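Local coordinates for F-BAR domain only protein 1 (Danio rerio, PDB 5JP2) that may act at an early step of clathrin-mediated endocytosis, through a mu homology domain that binds an Eps15 peptide, at residues S76-L88 and V128-R142. Residues are numbered along the deposited sequence; the frame is centred on the assembly and turned at random.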
loop_
_atom_site.group_PDB
_atom_site.type_symbol
_atom_site.label_atom_id
_atom_site.label_comp_id
_atom_site.label_asym_id
_atom_site.label_seq_id
_atom_site.Cartn_x
_atom_site.Cartn_y
_atom_site.Cartn_z
ATOM N N SER B 76 -10.795 12.118 4.489
ATOM C CA SER B 76 -12.159 12.011 3.991
ATOM C C SER B 76 -12.401 10.719 3.219
ATOM O O SER B 76 -13.529 10.236 3.199
ATOM C CB SER B 76 -12.494 13.212 3.123
ATOM O OG SER B 76 -11.634 13.260 2.009
ATOM N N ARG B 77 -11.380 10.155 2.584
ATOM C CA ARG B 77 -11.540 8.945 1.792
ATOM C C ARG B 77 -11.489 7.669 2.616
ATOM O O ARG B 77 -11.688 6.591 2.061
ATOM C CB ARG B 77 -10.472 8.863 0.697
ATOM C CG ARG B 77 -10.681 9.794 -0.491
ATOM C CD ARG B 77 -9.661 9.493 -1.575
ATOM N NE ARG B 77 -9.855 10.278 -2.787
ATOM C CZ ARG B 77 -9.391 9.920 -3.981
ATOM N NH1 ARG B 77 -8.718 8.783 -4.124
ATOM N NH2 ARG B 77 -9.609 10.689 -5.037
ATOM N N VAL B 78 -11.228 7.746 3.906
ATOM C CA VAL B 78 -11.112 6.559 4.738
ATOM C C VAL B 78 -12.459 6.233 5.361
ATOM O O VAL B 78 -13.133 7.106 5.910
ATOM C CB VAL B 78 -10.031 6.739 5.810
ATOM C CG1 VAL B 78 -9.952 5.509 6.687
ATOM C CG2 VAL B 78 -8.715 6.962 5.143
ATOM N N ASP B 79 -12.867 4.980 5.239
ATOM C CA ASP B 79 -14.157 4.558 5.760
ATOM C C ASP B 79 -14.104 4.234 7.250
ATOM O O ASP B 79 -15.086 4.463 7.959
ATOM C CB ASP B 79 -14.666 3.350 4.974
ATOM C CG ASP B 79 -14.918 3.663 3.513
ATOM O OD1 ASP B 79 -15.172 4.837 3.168
ATOM O OD2 ASP B 79 -14.872 2.720 2.702
ATOM N N HIS B 80 -12.989 3.696 7.747
ATOM C CA HIS B 80 -12.961 3.135 9.093
ATOM C C HIS B 80 -11.550 3.134 9.669
ATOM O O HIS B 80 -10.583 2.861 8.957
ATOM C CB HIS B 80 -13.518 1.710 9.081
ATOM C CG HIS B 80 -13.740 1.137 10.443
ATOM N ND1 HIS B 80 -14.393 1.827 11.441
ATOM C CD2 HIS B 80 -13.406 -0.063 10.971
ATOM C CE1 HIS B 80 -14.447 1.078 12.528
ATOM N NE2 HIS B 80 -13.854 -0.073 12.268
ATOM N N PHE B 81 -11.448 3.400 10.971
ATOM C CA PHE B 81 -10.185 3.460 11.699
ATOM C C PHE B 81 -10.198 2.515 12.885
ATOM O O PHE B 81 -11.195 2.426 13.599
ATOM C CB PHE B 81 -9.918 4.846 12.257
ATOM C CG PHE B 81 -9.830 5.911 11.235
ATOM C CD1 PHE B 81 -8.625 6.217 10.644
ATOM C CD2 PHE B 81 -10.947 6.644 10.895
ATOM C CE1 PHE B 81 -8.536 7.222 9.708
ATOM C CE2 PHE B 81 -10.868 7.649 9.961
ATOM C CZ PHE B 81 -9.661 7.943 9.368
ATOM N N LEU B 82 -9.070 1.848 13.125
ATOM C CA LEU B 82 -8.852 1.070 14.341
ATOM C C LEU B 82 -7.572 1.525 15.021
ATOM O O LEU B 82 -6.500 0.952 14.801
ATOM C CB LEU B 82 -8.798 -0.425 14.064
ATOM C CG LEU B 82 -10.153 -1.077 13.823
ATOM C CD1 LEU B 82 -9.986 -2.559 13.560
ATOM C CD2 LEU B 82 -11.051 -0.837 15.020
ATOM N N PRO B 83 -7.649 2.547 15.864
ATOM C CA PRO B 83 -6.454 3.016 16.562
ATOM C C PRO B 83 -5.961 1.994 17.563
ATOM O O PRO B 83 -6.699 1.133 18.032
ATOM C CB PRO B 83 -6.929 4.283 17.271
ATOM C CG PRO B 83 -8.279 4.569 16.723
ATOM C CD PRO B 83 -8.841 3.290 16.280
ATOM N N ASN B 84 -4.690 2.105 17.901
ATOM C CA ASN B 84 -4.139 1.246 18.934
ATOM C C ASN B 84 -4.600 1.799 20.267
ATOM O O ASN B 84 -4.170 2.877 20.672
ATOM C CB ASN B 84 -2.616 1.209 18.852
ATOM C CG ASN B 84 -1.985 0.440 19.983
ATOM O OD1 ASN B 84 -2.504 0.389 21.083
ATOM N ND2 ASN B 84 -0.854 -0.176 19.711
ATOM N N GLN B 85 -5.430 1.047 20.968
ATOM C CA GLN B 85 -6.043 1.557 22.180
ATOM C C GLN B 85 -5.204 1.251 23.401
ATOM O O GLN B 85 -5.496 1.740 24.479
ATOM C CB GLN B 85 -7.441 0.976 22.348
ATOM C CG GLN B 85 -8.497 1.708 21.568
ATOM C CD GLN B 85 -9.871 1.173 21.862
ATOM O OE1 GLN B 85 -10.128 -0.020 21.702
ATOM N NE2 GLN B 85 -10.764 2.046 22.306
ATOM N N LYS B 86 -4.177 0.442 23.242
ATOM C CA LYS B 86 -3.182 0.270 24.280
ATOM C C LYS B 86 -2.406 1.564 24.503
ATOM O O LYS B 86 -2.156 1.959 25.643
ATOM C CB LYS B 86 -2.240 -0.849 23.857
ATOM C CG LYS B 86 -2.882 -2.201 23.713
ATOM C CD LYS B 86 -1.851 -3.233 23.267
ATOM C CE LYS B 86 -1.009 -3.818 24.383
ATOM N NZ LYS B 86 0.082 -4.670 23.802
ATOM N N LEU B 87 -1.964 2.205 23.420
ATOM C CA LEU B 87 -1.066 3.342 23.506
ATOM C C LEU B 87 -1.671 4.720 23.241
ATOM O O LEU B 87 -0.982 5.714 23.484
ATOM C CB LEU B 87 0.095 3.119 22.544
ATOM C CG LEU B 87 0.793 1.769 22.723
ATOM C CD1 LEU B 87 1.818 1.559 21.684
ATOM C CD2 LEU B 87 1.441 1.677 24.069
ATOM N N LEU B 88 -2.919 4.848 22.798
ATOM C CA LEU B 88 -3.347 6.148 22.295
ATOM C C LEU B 88 -4.621 6.657 22.941
ATOM O O LEU B 88 -5.468 5.893 23.403
ATOM C CB LEU B 88 -3.560 6.130 20.787
ATOM C CG LEU B 88 -2.371 5.816 19.891
ATOM C CD1 LEU B 88 -2.892 5.604 18.500
ATOM C CD2 LEU B 88 -1.351 6.950 19.928
ATOM N N VAL B 128 6.275 0.789 16.294
ATOM C CA VAL B 128 5.018 0.734 17.028
ATOM C C VAL B 128 3.855 0.902 16.059
ATOM O O VAL B 128 3.842 1.835 15.255
ATOM C CB VAL B 128 4.970 1.824 18.106
ATOM C CG1 VAL B 128 3.662 1.797 18.798
ATOM C CG2 VAL B 128 6.098 1.616 19.081
ATOM N N ALA B 129 2.840 0.061 16.206
ATOM C CA ALA B 129 1.693 0.042 15.306
ATOM C C ALA B 129 0.622 0.973 15.847
ATOM O O ALA B 129 0.091 0.752 16.930
ATOM C CB ALA B 129 1.161 -1.379 15.150
ATOM N N LEU B 130 0.353 2.050 15.125
ATOM C CA LEU B 130 -0.634 3.022 15.568
ATOM C C LEU B 130 -2.056 2.735 15.088
ATOM O O LEU B 130 -3.010 2.972 15.832
ATOM C CB LEU B 130 -0.208 4.417 15.130
ATOM C CG LEU B 130 1.149 4.860 15.675
ATOM C CD1 LEU B 130 1.417 6.313 15.362
ATOM C CD2 LEU B 130 1.200 4.637 17.160
ATOM N N LEU B 131 -2.240 2.328 13.833
ATOM C CA LEU B 131 -3.574 2.366 13.252
ATOM C C LEU B 131 -3.723 1.371 12.112
ATOM O O LEU B 131 -2.780 1.129 11.362
ATOM C CB LEU B 131 -3.871 3.769 12.754
ATOM C CG LEU B 131 -5.233 4.087 12.189
ATOM C CD1 LEU B 131 -6.145 4.520 13.291
ATOM C CD2 LEU B 131 -5.057 5.193 11.190
ATOM N N LYS B 132 -4.929 0.811 11.989
ATOM C CA LYS B 132 -5.377 0.090 10.807
ATOM C C LYS B 132 -6.572 0.833 10.230
ATOM O O LYS B 132 -7.326 1.464 10.964
ATOM C CB LYS B 132 -5.780 -1.343 11.122
ATOM C CG LYS B 132 -4.778 -2.102 11.926
ATOM C CD LYS B 132 -3.445 -2.197 11.249
ATOM C CE LYS B 132 -2.607 -3.274 11.909
ATOM N NZ LYS B 132 -1.246 -3.361 11.331
ATOM N N TYR B 133 -6.745 0.777 8.916
ATOM C CA TYR B 133 -7.844 1.511 8.311
ATOM C C TYR B 133 -8.194 0.908 6.959
ATOM O O TYR B 133 -7.448 0.112 6.398
ATOM C CB TYR B 133 -7.531 3.011 8.195
ATOM C CG TYR B 133 -6.327 3.373 7.377
ATOM C CD1 TYR B 133 -5.064 3.356 7.929
ATOM C CD2 TYR B 133 -6.451 3.730 6.051
ATOM C CE1 TYR B 133 -3.959 3.685 7.185
ATOM C CE2 TYR B 133 -5.353 4.053 5.299
ATOM C CZ TYR B 133 -4.106 4.037 5.875
ATOM O OH TYR B 133 -3.006 4.359 5.130
ATOM N N GLN B 134 -9.359 1.297 6.455
ATOM C CA GLN B 134 -9.987 0.645 5.317
ATOM C C GLN B 134 -10.701 1.681 4.477
ATOM O O GLN B 134 -11.297 2.609 5.015
ATOM C CB GLN B 134 -10.987 -0.401 5.797
ATOM C CG GLN B 134 -11.127 -1.607 4.943
ATOM C CD GLN B 134 -12.047 -2.613 5.570
ATOM O OE1 GLN B 134 -12.862 -2.270 6.424
ATOM N NE2 GLN B 134 -11.919 -3.868 5.165
ATOM N N ALA B 135 -10.632 1.528 3.161
ATOM C CA ALA B 135 -11.369 2.396 2.253
ATOM C C ALA B 135 -11.908 1.571 1.099
ATOM O O ALA B 135 -11.169 0.783 0.508
ATOM C CB ALA B 135 -10.489 3.529 1.728
ATOM N N SER B 136 -13.190 1.746 0.794
ATOM C CA SER B 136 -13.882 0.975 -0.227
ATOM C C SER B 136 -14.593 1.907 -1.181
ATOM O O SER B 136 -15.086 2.958 -0.775
ATOM C CB SER B 136 -14.912 0.029 0.371
ATOM O OG SER B 136 -14.319 -0.898 1.250
ATOM N N SER B 137 -14.652 1.518 -2.448
ATOM C CA SER B 137 -15.371 2.323 -3.418
ATOM C C SER B 137 -15.833 1.448 -4.571
ATOM O O SER B 137 -15.254 0.398 -4.841
ATOM C CB SER B 137 -14.517 3.476 -3.934
ATOM O OG SER B 137 -15.337 4.574 -4.273
ATOM N N GLN B 138 -16.932 1.852 -5.195
ATOM C CA GLN B 138 -17.330 1.341 -6.498
ATOM C C GLN B 138 -16.964 2.309 -7.613
ATOM O O GLN B 138 -17.326 2.087 -8.766
ATOM C CB GLN B 138 -18.826 1.045 -6.515
ATOM C CG GLN B 138 -19.225 -0.039 -5.538
ATOM C CD GLN B 138 -20.692 -0.383 -5.609
ATOM O OE1 GLN B 138 -21.486 0.353 -6.193
ATOM N NE2 GLN B 138 -21.064 -1.513 -5.022
ATOM N N ASP B 139 -16.281 3.395 -7.275
ATOM C CA ASP B 139 -15.872 4.404 -8.237
ATOM C C ASP B 139 -14.484 4.050 -8.757
ATOM O O ASP B 139 -13.528 4.049 -7.978
ATOM C CB ASP B 139 -15.854 5.768 -7.567
ATOM C CG ASP B 139 -15.668 6.897 -8.539
ATOM O OD1 ASP B 139 -15.227 6.663 -9.682
ATOM O OD2 ASP B 139 -15.957 8.042 -8.150
ATOM N N PRO B 140 -14.323 3.764 -10.053
ATOM C CA PRO B 140 -12.986 3.419 -10.562
ATOM C C PRO B 140 -11.966 4.505 -10.341
ATOM O O PRO B 140 -10.768 4.231 -10.410
ATOM C CB PRO B 140 -13.231 3.167 -12.056
ATOM C CG PRO B 140 -14.540 3.789 -12.349
ATOM C CD PRO B 140 -15.342 3.697 -11.102
ATOM N N SER B 141 -12.400 5.727 -10.059
ATOM C CA SER B 141 -11.474 6.818 -9.810
ATOM C C SER B 141 -10.553 6.552 -8.637
ATOM O O SER B 141 -9.571 7.274 -8.462
ATOM C CB SER B 141 -12.247 8.077 -9.511
ATOM O OG SER B 141 -12.993 7.918 -8.329
ATOM N N ARG B 142 -10.868 5.570 -7.808
ATOM C CA ARG B 142 -10.011 5.219 -6.694
ATOM C C ARG B 142 -8.941 4.213 -7.087
ATOM O O ARG B 142 -8.028 3.965 -6.304
ATOM C CB ARG B 142 -10.839 4.649 -5.539
ATOM C CG ARG B 142 -11.707 5.609 -4.693
ATOM C CD ARG B 142 -12.161 6.897 -5.359
ATOM N NE ARG B 142 -12.816 7.781 -4.394
ATOM C CZ ARG B 142 -13.133 9.050 -4.625
ATOM N NH1 ARG B 142 -12.855 9.613 -5.793
ATOM N NH2 ARG B 142 -13.724 9.765 -3.680
#
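Phe-81 and Leu-131 meet on one face of an antiparallel ladder, where CD2 of Leu-131 reaches the edge of the Phe-81 ring in its plane, 3.8 Å from Phe-81 CD1. The other methyl of Leu-131, CD1, lies against Pro-83; with CG anti to the backbone N (chi1 -176°), the leucine fork spans both neighbours. Val-78 CG1 lies over one face of the Phe-81 ring, offset toward its rim, and also packs on Tyr-133 CB, 3.8 Å away. On the opposite face Leu-82 pairs with Lys-132, their backbones exchanging two hydrogen bonds. A classic beta bulge lies at the start of strand 80-83, where Asp-79 and His-80 both face Gln-134; there Ser-136 N donates to Asp-79 OD2 at 2.7 Å, from above the carboxylate plane.

At one end, the Asn-84 amide works both ways: ND2 donates to Ala-129 O (3.1 Å), almost in line with that carbonyl, while OD1 accepts from Leu-87 N in an Asx motif. Cut back to an alanine, the position would lose both amide atoms, and Ala-129 O would probably be left without this donor and the turn to Leu-87 less firmly held. At the other end the guanidinium groups of Arg-77 and Arg-142 stack, centres 3.9 Å apart and planes 15° from parallel, although their like charges should oppose the pairing.

Strand 80-83 thus forms an outer edge of the large mixed sheet, with strand 125-137 between it and strand 39-52, where Asp-46 salt-bridges Lys-132. Leu-72 of strand 69-73 touches Phe-81 and Leu-131, and helix 106-119 packs on Leu-87 and Val-128.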